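Local coordinates for protein designed CISK-PX domain (Synthetic construct, PDB 4OXW) that was computationally designed on the PX domain of the kinase CISK and, like natural members of that family, probably binds phosphoinositide headgroups, at residues Lys9-Pro13 against Leu88-Gln93; His25-Ile30 against Tyr42-Phe48; Lys54-Tyr59 against Val100-Leu106. One frame throughout, in Å; residues are numbered along the deposited sequence.

How the interactions relate
Interaction 1 packs the sheet of a PX domain on helix 78-96, interaction 2 joins two strands of that sheet and the start of helix 45-58, and interaction 3 joins helices only. Interactions 1 and 2 lie side by side, with centres about 12 Å apart: strands 9-18 and 25-34 are sheet neighbours, and the two contacts touch, for example where L88 meets Y28. Along the chain, interaction 2 lies wholly between the two segments of interaction 1. Interaction 3, centred about 16 Å and 18 Å from interactions 1 and 2, touches neither. It shares helix 45-58 with interaction 2, so this helix runs from the probable phosphate site to the helical packing at its C-terminus.

Interaction 1: Lys9-Pro13 against Leu88-Gln93; sequences KVSIP and LEKYIQ
This contact packs the first strand of the PX-domain sheet against the long helix 78-96. The backbone is extended through V10 (phi/psi -127/150) and S11 (-154/163), and strand 9-13 runs nearly antiparallel to helix 88-93, at 169° between axes that approach to 7.6 Å. V10 lies nearest Q93 (CA-CA 6.0 Å) and I12 nearest E89 (CA-CA 5.5 Å). The spacings agree well enough for both pairs to form: V10 CA and I12 CA are 7.1 Å apart, E89 CA and Q93 CA, one helical turn apart, 6.1 Å.

The strand is outermost in the sheet within this chain. K9 and S11 make backbone hydrogen bonds to K33 and K31 of strand 25-34, whereas two polar groups of the outer edge are satisfied by helix side chains. Q93 (chi1 m, chi2 t) donates from NE2 to V10 O at 2.9 Å and 168°; glutamine supplies the needed N-H. E89, with chi1 and chi2 both t, accepts from I12 N through OE2 at 2.9 Å and 174°, a role suited to a carboxylate. P13 has no N-H to place, and its O is bonded by K85 NZ. Within the helix, I92 N donates to L88 O (3.0 Å) and Q93 N to E89 O (2.9 Å).

Beta-branched V10 (m) and I12 (m,t) suit an extended strand and point toward the helix, filling the apolar layer also touched by F48 and F110. V10 CG2 meets I92 CG2 at 3.9 Å, and I12 CD1 reaches L88 CB, also at 3.9 Å.

Interaction 2: His25-Ile30 against Tyr42-Phe48; sequences HVMYKI and YRRYSDF. With SO4 (sulfate ion), chain B; SO4 (sulfate ion), chain C.
A beta hairpin running directly into a helix builds the probable phosphate site of this PX domain. Strands 25-30 and 42-44 cross at 137°, their axes approaching to 4.3 Å. Y28 and R43 form the antiparallel hydrogen-bonded pair: Y28 N donates to R43 O (2.9 Å) and R43 N to Y28 O (3.0 Å). K29 and Y42 form the next, non-hydrogen-bonded pair, where the long K29 chain brings CE within 3.6 Å of Y42 OH.

On the helix-facing side, aromatic and aliphatic side chains fill the core: Y28 (m) lies against L81 and L88, and I30 CD1 packs 3.7 Å from F48 CZ. The R43 guanidinium reaches F110 O.

R44 is the N-cap of the helix, and D47 OD2 accepts from R44 N at 2.9 Å, one half of a capping box. The R44 guanidinium bridges two sulfates, probably from the crystallisation liquor: NH2 meets O2 of the chain B sulfate at 2.7 Å, NH1 O3 of the chain C sulfate at 3.0 Å. S46 N donates to O3 of the chain B sulfate (2.8 Å), and H25 ND1 adds a weak bond to its O2 (3.4 Å). Water 1 links V26 O, Y45 N and that ion. A long cation with several N-H donors suits an anion site, and the chain B sulfate probably marks a phosphate position in the phosphoinositide-binding pocket characteristic of PX domains, with its RRYxxF arginine.

Interaction 3: Lys54-Tyr59 against Val100-Leu106; sequences KLQQRY and VLANDEL
The C-terminal end of helix 45-58 meets the turn between helices 99-102 and 105-112, joining helical parts of the PX domain by one ion pair and an apolar cluster. L55 and L106 have the nearest CA atoms, 7.6 Å apart. Y59 N still donates to L55 O (2.8 Å), but Y59 itself leaves the helix with phi/psi -139/60.

The polar part centres on D104, whose extended backbone (-70/139) interrupts the helical path between helices 99-102 and 105-112. With chi1 t, its carboxylate serves two donors. OD2 accepts from L106 N at 2.9 Å, a capping bond that suits D104 to its N-cap position before helix 105-112, a natural place for aspartate. OD1 forms a salt bridge with R58 NH1 at 2.8 Å, the arginine (m,t,t) stretching across the interface to reach it. D104 N is in turn bonded to L101 O (3.0 Å), closing the turn. The Y59 ring presents its edge to the same carboxylate, CE2 lying 3.5 Å from D104 OD1.

The apolar part uses leucines, whose branched ends meet. L55 CD2 lies 4.3 Å from both L101 CD2 and L106 CD1. L106 (m,t) also brings CD1 to 3.8 Å from K54 CB and over one face of the R58 guanidinium, 3.7 Å from R58 CZ. Y59 (m) packs on the short helix 99-102, CD2 3.6 Å from L101 CD2 and CZ 3.4 Å from V100 CG1.

Behind this cluster, I95 of helix 78-96 packs on L55 and L101, while W50 and L51, farther back in helix 45-58, touch L106.

Interaction 1: Lys9-Pro13 against Leu88-Gln93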
loop_
_atom_site.group_PDB
_atom_site.type_symbol
_atom_site.label_atom_id
_atom_site.label_comp_id
_atom_site.label_asym_id
_atom_site.label_seq_id
_atom_site.Cartn_x
_atom_site.Cartn_y
_atom_site.Cartn_z
ATOM N N LYS A 9 -7.416 -11.643 0.856
ATOM C CA LYS A 9 -6.961 -11.268 2.194
ATOM C C LYS A 9 -5.614 -10.587 1.934
ATOM O O LYS A 9 -4.816 -11.144 1.192
ATOM C CB LYS A 9 -6.765 -12.537 3.036
ATOM C CG LYS A 9 -6.936 -12.358 4.531
ATOM C CD LYS A 9 -7.546 -13.594 5.195
ATOM C CE LYS A 9 -6.480 -14.599 5.613
ATOM N NZ LYS A 9 -6.997 -15.995 5.697
ATOM N N VAL A 10 -5.405 -9.376 2.481
ATOM C CA VAL A 10 -4.130 -8.660 2.339
ATOM C C VAL A 10 -3.566 -8.233 3.682
ATOM O O VAL A 10 -4.317 -8.020 4.641
ATOM C CB VAL A 10 -4.261 -7.430 1.431
ATOM C CG1 VAL A 10 -4.642 -7.890 0.030
ATOM C CG2 VAL A 10 -5.326 -6.474 1.964
ATOM N N SER A 11 -2.249 -8.147 3.773
ATOM C CA SER A 11 -1.577 -7.659 4.978
ATOM C C SER A 11 -0.223 -7.087 4.577
ATOM O O SER A 11 0.213 -7.268 3.445
ATOM C CB SER A 11 -1.357 -8.781 6.015
ATOM O OG SER A 11 -0.532 -9.823 5.504
ATOM N N ILE A 12 0.372 -6.294 5.469
ATOM C CA ILE A 12 1.678 -5.705 5.253
ATOM C C ILE A 12 2.565 -6.003 6.459
ATOM O O ILE A 12 2.602 -5.237 7.451
ATOM C CB ILE A 12 1.602 -4.166 4.998
ATOM C CG1 ILE A 12 0.616 -3.873 3.878
ATOM C CG2 ILE A 12 2.993 -3.647 4.634
ATOM C CD1 ILE A 12 0.486 -2.390 3.560
ATOM N N PRO A 13 3.248 -7.161 6.407
ATOM C CA PRO A 13 4.025 -7.614 7.569
ATOM C C PRO A 13 5.246 -6.752 7.851
ATOM O O PRO A 13 5.623 -6.563 9.020
ATOM C CB PRO A 13 4.432 -9.039 7.168
ATOM C CG PRO A 13 4.270 -9.106 5.684
ATOM C CD PRO A 13 3.097 -8.218 5.402
ATOM N N LEU A 88 -1.151 2.016 6.111
ATOM C CA LEU A 88 -1.252 1.537 4.721
ATOM C C LEU A 88 -1.884 0.152 4.680
ATOM O O LEU A 88 -2.622 -0.167 3.767
ATOM C CB LEU A 88 0.132 1.465 4.082
ATOM C CG LEU A 88 0.779 2.823 3.776
ATOM C CD1 LEU A 88 2.181 2.647 3.237
ATOM C CD2 LEU A 88 -0.033 3.610 2.741
ATOM N N GLU A 89 -1.623 -0.654 5.705
ATOM C CA GLU A 89 -2.272 -1.971 5.829
ATOM C C GLU A 89 -3.801 -1.844 5.993
ATOM O O GLU A 89 -4.574 -2.493 5.287
ATOM C CB GLU A 89 -1.672 -2.788 6.980
ATOM C CG GLU A 89 -2.352 -4.131 7.179
ATOM C CD GLU A 89 -1.695 -4.938 8.287
ATOM O OE1 GLU A 89 -1.884 -4.538 9.451
ATOM O OE2 GLU A 89 -0.982 -5.932 7.994
ATOM N N LYS A 90 -4.233 -0.982 6.894
ATOM C CA LYS A 90 -5.682 -0.736 7.098
ATOM C C LYS A 90 -6.280 -0.203 5.807
ATOM O O LYS A 90 -7.376 -0.614 5.373
ATOM C CB LYS A 90 -5.882 0.260 8.258
ATOM C CG LYS A 90 -7.334 0.654 8.446
ATOM C CD LYS A 90 -7.500 1.385 9.776
ATOM C CE LYS A 90 -8.822 2.147 9.846
ATOM N NZ LYS A 90 -8.935 3.007 11.071
ATOM N N TYR A 91 -5.556 0.696 5.131
ATOM C CA TYR A 91 -6.039 1.260 3.856
ATOM C C TYR A 91 -6.315 0.186 2.791
ATOM O O TYR A 91 -7.423 0.083 2.243
ATOM C CB TYR A 91 -5.022 2.238 3.310
ATOM C CG TYR A 91 -5.414 2.874 1.989
ATOM C CD1 TYR A 91 -6.250 3.989 1.963
ATOM C CD2 TYR A 91 -4.914 2.392 0.784
ATOM C CE1 TYR A 91 -6.636 4.562 0.756
ATOM C CE2 TYR A 91 -5.261 2.966 -0.426
ATOM C CZ TYR A 91 -6.138 4.036 -0.443
ATOM O OH TYR A 91 -6.476 4.576 -1.655
ATOM N N ILE A 92 -5.299 -0.629 2.509
ATOM C CA ILE A 92 -5.438 -1.619 1.457
ATOM C C ILE A 92 -6.448 -2.714 1.869
ATOM O O ILE A 92 -7.186 -3.235 1.011
ATOM C CB ILE A 92 -4.066 -2.160 0.959
ATOM C CG1 ILE A 92 -4.236 -2.893 -0.374
ATOM C CG2 ILE A 92 -3.404 -3.063 2.002
ATOM C CD1 ILE A 92 -4.721 -2.055 -1.548
ATOM N N GLN A 93 -6.526 -3.012 3.159
ATOM C CA GLN A 93 -7.579 -3.974 3.651
ATOM C C GLN A 93 -8.967 -3.427 3.396
ATOM O O GLN A 93 -9.886 -4.167 2.991
ATOM C CB GLN A 93 -7.360 -4.317 5.132
ATOM C CG GLN A 93 -6.173 -5.203 5.354
ATOM C CD GLN A 93 -5.828 -5.478 6.810
ATOM O OE1 GLN A 93 -6.285 -4.799 7.716
ATOM N NE2 GLN A 93 -4.993 -6.494 7.032
#

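Interaction 2: His25-Ile30 against Tyr42-Phe48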
loop_
_atom_site.group_PDB
_atom_site.type_symbol
_atom_site.label_atom_id
_atom_site.label_comp_id
_atom_site.label_asym_id
_atom_site.label_seq_id
_atom_site.Cartn_x
_atom_site.Cartn_y
_atom_site.Cartn_z
ATOM N N HIS A 25 15.047 4.383 -0.313
ATOM C CA HIS A 25 13.587 4.372 -0.497
ATOM C C HIS A 25 13.045 3.231 0.362
ATOM O O HIS A 25 13.760 2.257 0.650
ATOM C CB HIS A 25 13.180 4.190 -1.975
ATOM C CG HIS A 25 13.531 5.365 -2.840
ATOM N ND1 HIS A 25 12.808 6.542 -2.833
ATOM C CD2 HIS A 25 14.548 5.554 -3.721
ATOM C CE1 HIS A 25 13.362 7.402 -3.675
ATOM N NE2 HIS A 25 14.422 6.830 -4.220
ATOM N N VAL A 26 11.787 3.359 0.784
ATOM C CA VAL A 26 11.177 2.376 1.662
ATOM C C VAL A 26 10.051 1.748 0.839
ATOM O O VAL A 26 9.253 2.457 0.236
ATOM C CB VAL A 26 10.573 3.034 2.892
ATOM C CG1 VAL A 26 9.726 2.069 3.711
ATOM C CG2 VAL A 26 11.650 3.650 3.781
ATOM N N MET A 27 10.060 0.435 0.812
ATOM C CA MET A 27 9.009 -0.351 0.186
ATOM C C MET A 27 8.289 -1.182 1.221
ATOM O O MET A 27 8.864 -1.619 2.209
ATOM C CB MET A 27 9.593 -1.241 -0.882
ATOM C CG MET A 27 10.278 -0.456 -1.977
ATOM S SD MET A 27 9.704 -0.975 -3.593
ATOM C CE MET A 27 10.836 0.011 -4.582
ATOM N N TYR A 28 6.997 -1.379 0.993
ATOM C CA TYR A 28 6.123 -2.101 1.903
ATOM C C TYR A 28 5.807 -3.418 1.235
ATOM O O TYR A 28 5.454 -3.431 0.065
ATOM C CB TYR A 28 4.813 -1.291 2.221
ATOM C CG TYR A 28 5.172 0.007 2.940
ATOM C CD1 TYR A 28 5.307 0.044 4.322
ATOM C CD2 TYR A 28 5.478 1.148 2.235
ATOM C CE1 TYR A 28 5.721 1.181 4.989
ATOM C CE2 TYR A 28 5.884 2.313 2.885
ATOM C CZ TYR A 28 6.051 2.314 4.282
ATOM O OH TYR A 28 6.473 3.456 4.996
ATOM N N LYS A 29 6.009 -4.514 1.962
ATOM C CA LYS A 29 5.729 -5.840 1.446
ATOM C C LYS A 29 4.262 -6.182 1.701
ATOM O O LYS A 29 3.850 -6.341 2.846
ATOM C CB LYS A 29 6.646 -6.852 2.145
ATOM C CG LYS A 29 6.363 -8.266 1.728
ATOM C CD LYS A 29 7.253 -9.263 2.446
ATOM C CE LYS A 29 7.061 -10.647 1.825
ATOM N NZ LYS A 29 7.849 -11.699 2.554
ATOM N N ILE A 30 3.462 -6.248 0.636
ATOM C CA ILE A 30 2.055 -6.617 0.753
ATOM C C ILE A 30 1.920 -8.139 0.463
ATOM O O ILE A 30 2.261 -8.601 -0.639
ATOM C CB ILE A 30 1.160 -5.848 -0.208
ATOM C CG1 ILE A 30 1.474 -4.328 -0.179
ATOM C CG2 ILE A 30 -0.319 -6.150 0.087
ATOM C CD1 ILE A 30 0.733 -3.540 -1.234
ATOM N N TYR A 42 5.714 -5.581 -3.705
ATOM C CA TYR A 42 6.351 -4.533 -2.946
ATOM C C TYR A 42 5.948 -3.198 -3.508
ATOM O O TYR A 42 6.065 -2.987 -4.726
ATOM C CB TYR A 42 7.882 -4.699 -3.057
ATOM C CG TYR A 42 8.322 -5.966 -2.433
ATOM C CD1 TYR A 42 8.739 -5.994 -1.144
ATOM C CD2 TYR A 42 8.234 -7.158 -3.128
ATOM C CE1 TYR A 42 9.110 -7.183 -0.560
ATOM C CE2 TYR A 42 8.588 -8.348 -2.553
ATOM C CZ TYR A 42 9.039 -8.346 -1.260
ATOM O OH TYR A 42 9.404 -9.527 -0.650
ATOM N N ARG A 43 5.566 -2.254 -2.653
ATOM C CA ARG A 43 5.070 -0.954 -3.093
ATOM C C ARG A 43 5.552 0.159 -2.209
ATOM O O ARG A 43 5.536 0.071 -0.979
ATOM C CB ARG A 43 3.519 -0.920 -3.112
ATOM C CG ARG A 43 2.937 -1.977 -4.036
ATOM C CD ARG A 43 3.086 -1.576 -5.520
ATOM N NE ARG A 43 2.475 -2.601 -6.367
ATOM C CZ ARG A 43 3.111 -3.428 -7.157
ATOM N NH1 ARG A 43 4.438 -3.399 -7.269
ATOM N NH2 ARG A 43 2.427 -4.327 -7.862
ATOM N N ARG A 44 5.913 1.255 -2.829
ATOM C CA ARG A 44 6.276 2.480 -2.099
ATOM C C ARG A 44 5.059 3.291 -1.725
ATOM O O ARG A 44 3.993 3.141 -2.334
ATOM C CB ARG A 44 7.184 3.389 -3.019
ATOM C CG ARG A 44 8.453 2.767 -3.487
ATOM C CD ARG A 44 9.035 3.604 -4.630
ATOM N NE ARG A 44 9.307 4.958 -4.163
ATOM C CZ ARG A 44 9.373 6.020 -4.958
ATOM N NH1 ARG A 44 9.197 5.889 -6.277
ATOM N NH2 ARG A 44 9.639 7.216 -4.447
ATOM N N TYR A 45 5.199 4.201 -0.769
ATOM C CA TYR A 45 4.114 5.093 -0.403
ATOM C C TYR A 45 3.587 5.823 -1.631
ATOM O O TYR A 45 2.377 5.993 -1.803
ATOM C CB TYR A 45 4.532 6.161 0.633
ATOM C CG TYR A 45 3.431 7.143 0.930
ATOM C CD1 TYR A 45 2.407 6.841 1.828
ATOM C CD2 TYR A 45 3.395 8.411 0.323
ATOM C CE1 TYR A 45 1.388 7.742 2.097
ATOM C CE2 TYR A 45 2.377 9.286 0.581
ATOM C CZ TYR A 45 1.362 8.963 1.445
ATOM O OH TYR A 45 0.349 9.851 1.720
ATOM N N SER A 46 4.489 6.252 -2.505
ATOM C CA SER A 46 4.065 7.001 -3.714
ATOM C C SER A 46 3.233 6.140 -4.639
ATOM O O SER A 46 2.399 6.670 -5.376
ATOM C CB SER A 46 5.263 7.570 -4.462
ATOM O OG SER A 46 6.173 6.574 -4.855
ATOM N N ASP A 47 3.453 4.818 -4.634
ATOM C CA ASP A 47 2.559 3.910 -5.396
ATOM C C ASP A 47 1.139 3.917 -4.819
ATOM O O ASP A 47 0.129 3.994 -5.559
ATOM C CB ASP A 47 3.077 2.508 -5.457
ATOM C CG ASP A 47 4.463 2.398 -6.087
ATOM O OD1 ASP A 47 4.697 3.082 -7.092
ATOM O OD2 ASP A 47 5.218 1.528 -5.628
ATOM N N PHE A 48 1.027 3.798 -3.510
ATOM C CA PHE A 48 -0.250 3.904 -2.827
ATOM C C PHE A 48 -0.925 5.242 -3.077
ATOM O O PHE A 48 -2.127 5.307 -3.276
ATOM C CB PHE A 48 -0.144 3.776 -1.320
ATOM C CG PHE A 48 0.110 2.392 -0.799
ATOM C CD1 PHE A 48 -0.960 1.608 -0.348
ATOM C CD2 PHE A 48 1.390 1.889 -0.664
ATOM C CE1 PHE A 48 -0.715 0.355 0.193
ATOM C CE2 PHE A 48 1.636 0.623 -0.125
ATOM C CZ PHE A 48 0.567 -0.140 0.317
HETATM S S SO4 B . 8.209 7.386 -1.292
HETATM O O1 SO4 B . 8.336 7.024 0.163
HETATM O O2 SO4 B . 9.626 7.295 -1.766
HETATM O O3 SO4 B . 7.230 6.648 -2.121
HETATM O O4 SO4 B . 7.685 8.759 -1.309
HETATM S S SO4 C . 9.398 9.643 -7.675
HETATM O O1 SO4 C . 9.896 9.698 -6.278
HETATM O O2 SO4 C . 10.494 9.982 -8.624
HETATM O O3 SO4 C . 8.913 8.272 -8.014
HETATM O O4 SO4 C . 8.281 10.604 -7.841
HETATM O O HOH W 1 7.715 4.590 0.684
#

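Interaction 3: Lys54-Tyr59 against Val100-Leu106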
loop_
_atom_site.group_PDB
_atom_site.type_symbol
_atom_site.label_atom_id
_atom_site.label_comp_id
_atom_site.label_asym_id
_atom_site.label_seq_id
_atom_site.Cartn_x
_atom_site.Cartn_y
_atom_site.Cartn_z
ATOM N N LYS A 54 -6.205 7.991 -8.239
ATOM C CA LYS A 54 -6.951 7.472 -9.404
ATOM C C LYS A 54 -8.212 6.773 -8.984
ATOM O O LYS A 54 -9.227 6.903 -9.643
ATOM C CB LYS A 54 -6.081 6.548 -10.257
ATOM C CG LYS A 54 -4.877 7.264 -10.824
ATOM C CD LYS A 54 -5.288 8.618 -11.419
ATOM C CE LYS A 54 -4.342 9.115 -12.490
ATOM N NZ LYS A 54 -4.273 10.602 -12.604
ATOM N N LEU A 55 -8.168 6.040 -7.880
ATOM C CA LEU A 55 -9.383 5.401 -7.371
ATOM C C LEU A 55 -10.390 6.386 -6.887
ATOM O O LEU A 55 -11.609 6.191 -7.056
ATOM C CB LEU A 55 -9.068 4.466 -6.212
ATOM C CG LEU A 55 -8.638 3.083 -6.590
ATOM C CD1 LEU A 55 -8.425 2.319 -5.286
ATOM C CD2 LEU A 55 -9.642 2.304 -7.446
ATOM N N GLN A 56 -9.902 7.431 -6.245
ATOM C CA GLN A 56 -10.761 8.462 -5.703
ATOM C C GLN A 56 -11.523 9.164 -6.832
ATOM O O GLN A 56 -12.655 9.614 -6.644
ATOM C CB GLN A 56 -9.881 9.432 -4.953
ATOM C CG GLN A 56 -10.556 10.535 -4.199
ATOM C CD GLN A 56 -9.563 11.245 -3.312
ATOM O OE1 GLN A 56 -8.632 11.890 -3.790
ATOM N NE2 GLN A 56 -9.742 11.106 -2.011
ATOM N N GLN A 57 -10.919 9.244 -8.006
ATOM C CA GLN A 57 -11.608 9.827 -9.160
ATOM C C GLN A 57 -12.769 8.939 -9.615
ATOM O O GLN A 57 -13.811 9.451 -10.007
ATOM C CB GLN A 57 -10.640 10.099 -10.305
ATOM C CG GLN A 57 -9.726 11.285 -10.028
ATOM C CD GLN A 57 -8.387 11.247 -10.770
ATOM O OE1 GLN A 57 -8.208 10.521 -11.758
ATOM N NE2 GLN A 57 -7.433 12.047 -10.289
ATOM N N ARG A 58 -12.611 7.623 -9.515
ATOM C CA ARG A 58 -13.601 6.684 -10.002
ATOM C C ARG A 58 -14.697 6.426 -8.971
ATOM O O ARG A 58 -15.891 6.347 -9.310
ATOM C CB ARG A 58 -12.921 5.360 -10.353
ATOM C CG ARG A 58 -11.989 5.392 -11.555
ATOM C CD ARG A 58 -11.488 3.980 -11.856
ATOM N NE ARG A 58 -10.523 3.912 -12.951
ATOM C CZ ARG A 58 -10.153 2.782 -13.555
ATOM N NH1 ARG A 58 -10.668 1.616 -13.181
ATOM N NH2 ARG A 58 -9.265 2.814 -14.545
ATOM N N TYR A 59 -14.301 6.317 -7.703
ATOM C CA TYR A 59 -15.173 5.865 -6.637
ATOM C C TYR A 59 -14.969 6.676 -5.372
ATOM O O TYR A 59 -14.650 6.111 -4.330
ATOM C CB TYR A 59 -14.885 4.404 -6.323
ATOM C CG TYR A 59 -15.179 3.429 -7.440
ATOM C CD1 TYR A 59 -16.489 3.040 -7.697
ATOM C CD2 TYR A 59 -14.155 2.872 -8.231
ATOM C CE1 TYR A 59 -16.792 2.140 -8.699
ATOM C CE2 TYR A 59 -14.459 1.979 -9.259
ATOM C CZ TYR A 59 -15.782 1.615 -9.473
ATOM O OH TYR A 59 -16.136 0.727 -10.465
ATOM N N VAL A 100 -16.265 -4.108 -5.534
ATOM C CA VAL A 100 -16.111 -3.268 -6.710
ATOM C C VAL A 100 -14.667 -2.704 -6.873
ATOM O O VAL A 100 -14.134 -2.601 -7.964
ATOM C CB VAL A 100 -17.113 -2.087 -6.665
ATOM C CG1 VAL A 100 -16.824 -1.107 -7.781
ATOM C CG2 VAL A 100 -18.551 -2.596 -6.798
ATOM N N LEU A 101 -14.055 -2.334 -5.760
ATOM C CA LEU A 101 -12.658 -1.881 -5.797
ATOM C C LEU A 101 -11.690 -3.044 -5.973
ATOM O O LEU A 101 -10.737 -2.928 -6.733
ATOM C CB LEU A 101 -12.301 -1.151 -4.499
ATOM C CG LEU A 101 -13.161 0.075 -4.177
ATOM C CD1 LEU A 101 -12.720 0.719 -2.891
ATOM C CD2 LEU A 101 -13.119 1.075 -5.298
ATOM N N ALA A 102 -11.930 -4.143 -5.282
ATOM C CA ALA A 102 -11.060 -5.321 -5.372
ATOM C C ALA A 102 -10.940 -5.829 -6.809
ATOM O O ALA A 102 -9.903 -6.402 -7.212
ATOM C CB ALA A 102 -11.586 -6.430 -4.461
ATOM N N ASN A 103 -11.997 -5.609 -7.595
ATOM C CA ASN A 103 -12.043 -6.045 -8.975
ATOM C C ASN A 103 -11.698 -4.996 -9.994
ATOM O O ASN A 103 -11.654 -5.257 -11.205
ATOM C CB ASN A 103 -13.429 -6.649 -9.258
ATOM C CG ASN A 103 -13.649 -7.933 -8.495
ATOM O OD1 ASN A 103 -14.447 -7.998 -7.555
ATOM N ND2 ASN A 103 -12.894 -8.952 -8.854
ATOM N N ASP A 104 -11.425 -3.792 -9.516
ATOM C CA ASP A 104 -11.018 -2.747 -10.383
ATOM C C ASP A 104 -9.609 -3.006 -10.924
ATOM O O ASP A 104 -8.741 -3.503 -10.203
ATOM C CB ASP A 104 -11.115 -1.409 -9.658
ATOM C CG ASP A 104 -10.833 -0.258 -10.553
ATOM O OD1 ASP A 104 -11.795 0.401 -10.967
ATOM O OD2 ASP A 104 -9.652 -0.005 -10.869
ATOM N N GLU A 105 -9.410 -2.716 -12.206
ATOM C CA GLU A 105 -8.163 -3.016 -12.883
ATOM C C GLU A 105 -6.938 -2.365 -12.175
ATOM O O GLU A 105 -5.835 -2.925 -12.192
ATOM C CB GLU A 105 -8.222 -2.573 -14.340
ATOM C CG GLU A 105 -9.120 -3.472 -15.186
ATOM C CD GLU A 105 -9.477 -2.881 -16.544
ATOM O OE1 GLU A 105 -8.714 -2.027 -17.063
ATOM O OE2 GLU A 105 -10.528 -3.286 -17.095
ATOM N N LEU A 106 -7.148 -1.204 -11.590
ATOM C CA LEU A 106 -6.044 -0.509 -10.889
ATOM C C LEU A 106 -5.617 -1.312 -9.708
ATOM O O LEU A 106 -4.429 -1.449 -9.430
ATOM C CB LEU A 106 -6.465 0.880 -10.426
ATOM C CG LEU A 106 -6.650 1.884 -11.543
ATOM C CD1 LEU A 106 -7.419 3.086 -11.033
ATOM C CD2 LEU A 106 -5.310 2.268 -12.114
#